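Local structure of 11R-lipoxygenase (Gersemia fruticosa, 3VF1) at residues G264-V269 with C381-Y386. The protein is a calcium-dependent, iron-containing lipoxygenase that probably inserts molecular oxygen into polyunsaturated fatty acids. Sequence-based numbering, arbitrary orientation.
Sequences GSNPEV and CADTQY
Asn266 and Asp383 mark the nearest approach of the two backbones, their CA atoms 7.8 Å apart, where the irregular chain of 264-269 passes a helical turn formed by 381-386. The contact illustrates how a loop without regular structure can lie against a long helix through a few side chains, one aromatic face and a water. Asn266 carries the polar part: with CG anti to the backbone N (chi1 -178°), its amide extends toward the helix and slides past the Asp383 carboxylate in the opposite direction, the two planes 28° apart. ND2 lies 3.0 Å from Asp383 OD1 and, at an oblique position, 3.6 Å from Tyr386 CD1. Its other branch, OD1, is hydrogen-bonded to Thr391 OG1, farther along the same helix, and takes a weak bond from Glu268 N. An alanine in place of Asn266 would probably leave Asp383 OD1 without its amide neighbour and Thr391 OG1 without one of its partners, opening a gap beside the tyrosine ring. Asp383 OD1 is also hydrogen-bonded to Tyr311 OH, and a water lies between Asp383 OD1 and Asn266 O, though its contacts are too short to be trusted as a bridge. The apolar part falls to Val269, whose CG2 sits over one face of the Tyr386 ring, offset toward the rim, in a CH-pi contact 3.9 Å from the centroid. At the ring's edge a second water joins Tyr386 OH (2.6 Å) to Glu268 OE1 (2.8 Å), which in turn is hydrogen-bonded to Thr391. The Glu268 side chain is about 8 Å from that of the iron ligand His392. In the lipoxygenase fold, the contact thus packs the connection from helix 254-263 to strand 271-272 against the long helix 369-410, which carries the iron ligands His392 and His397.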
# COMPACT_ATOMS: atom_id res chain seq x y z
N GLY A 264 0.63 -16.57 1.01
CA GLY A 264 1.65 -15.93 1.82
C GLY A 264 1.56 -14.43 1.70
O GLY A 264 0.50 -13.85 1.90
N SER A 265 2.67 -13.80 1.35
CA SER A 265 2.70 -12.35 1.18
C SER A 265 2.98 -11.94 -0.27
O SER A 265 3.02 -10.75 -0.58
CB SER A 265 3.77 -11.74 2.09
OG SER A 265 3.45 -11.97 3.46
N ASN A 266 3.15 -12.92 -1.15
CA ASN A 266 3.49 -12.64 -2.54
C ASN A 266 2.87 -13.64 -3.51
O ASN A 266 3.52 -14.60 -3.92
CB ASN A 266 5.01 -12.64 -2.71
CG ASN A 266 5.44 -12.30 -4.12
OD1 ASN A 266 4.66 -11.74 -4.90
ND2 ASN A 266 6.68 -12.62 -4.46
N PRO A 267 1.60 -13.40 -3.88
CA PRO A 267 0.86 -14.27 -4.80
C PRO A 267 0.90 -13.77 -6.24
O PRO A 267 -0.06 -14.00 -6.99
CB PRO A 267 -0.56 -14.18 -4.26
CG PRO A 267 -0.66 -12.77 -3.75
CD PRO A 267 0.73 -12.37 -3.29
N GLU A 268 1.98 -13.10 -6.63
CA GLU A 268 2.05 -12.45 -7.94
C GLU A 268 2.87 -13.20 -8.98
O GLU A 268 2.93 -12.78 -10.14
CB GLU A 268 2.63 -11.04 -7.78
CG GLU A 268 1.68 -10.03 -7.15
CD GLU A 268 2.19 -8.61 -7.30
OE1 GLU A 268 3.42 -8.42 -7.43
OE2 GLU A 268 1.35 -7.68 -7.31
N VAL A 269 3.51 -14.29 -8.59
CA VAL A 269 4.50 -14.93 -9.46
C VAL A 269 4.02 -16.22 -10.11
O VAL A 269 4.17 -16.40 -11.32
CB VAL A 269 5.81 -15.21 -8.69
CG1 VAL A 269 6.85 -15.81 -9.63
CG2 VAL A 269 6.33 -13.93 -8.06
N CYS A 381 14.05 -17.67 -0.98
CA CYS A 381 14.92 -16.51 -0.83
C CYS A 381 14.77 -15.59 -2.04
O CYS A 381 14.68 -14.37 -1.89
CB CYS A 381 16.38 -16.94 -0.67
SG CYS A 381 17.48 -15.59 -0.17
N ALA A 382 14.73 -16.18 -3.23
CA ALA A 382 14.52 -15.42 -4.45
C ALA A 382 13.18 -14.70 -4.39
O ALA A 382 13.07 -13.53 -4.77
CB ALA A 382 14.58 -16.34 -5.66
N ASP A 383 12.16 -15.41 -3.91
CA ASP A 383 10.81 -14.85 -3.84
C ASP A 383 10.76 -13.67 -2.88
O ASP A 383 10.02 -12.71 -3.10
CB ASP A 383 9.82 -15.93 -3.40
CG ASP A 383 8.38 -15.43 -3.40
OD1 ASP A 383 7.76 -15.41 -4.48
OD2 ASP A 383 7.88 -15.06 -2.31
N THR A 384 11.56 -13.74 -1.82
CA THR A 384 11.62 -12.65 -0.84
C THR A 384 12.14 -11.37 -1.49
O THR A 384 11.61 -10.29 -1.26
CB THR A 384 12.53 -13.01 0.35
OG1 THR A 384 11.97 -14.12 1.06
CG2 THR A 384 12.66 -11.82 1.29
N GLN A 385 13.18 -11.51 -2.31
CA GLN A 385 13.74 -10.37 -3.02
C GLN A 385 12.64 -9.73 -3.84
O GLN A 385 12.45 -8.51 -3.83
CB GLN A 385 14.89 -10.79 -3.95
CG GLN A 385 15.90 -11.76 -3.36
CD GLN A 385 16.51 -11.26 -2.07
OE1 GLN A 385 17.21 -10.25 -2.05
NE2 GLN A 385 16.27 -11.98 -0.97
N TYR A 386 11.91 -10.58 -4.56
CA TYR A 386 10.82 -10.13 -5.43
C TYR A 386 9.73 -9.44 -4.62
O TYR A 386 9.26 -8.37 -4.99
CB TYR A 386 10.25 -11.33 -6.18
CG TYR A 386 9.32 -10.97 -7.32
CD1 TYR A 386 8.03 -10.50 -7.07
CD2 TYR A 386 9.71 -11.12 -8.64
CE1 TYR A 386 7.18 -10.17 -8.11
CE2 TYR A 386 8.87 -10.79 -9.68
CZ TYR A 386 7.60 -10.32 -9.41
OH TYR A 386 6.75 -10.00 -10.45
O HOH W 1 5.44 -15.49 -5.29
O HOH W 2 4.56 -8.76 -9.99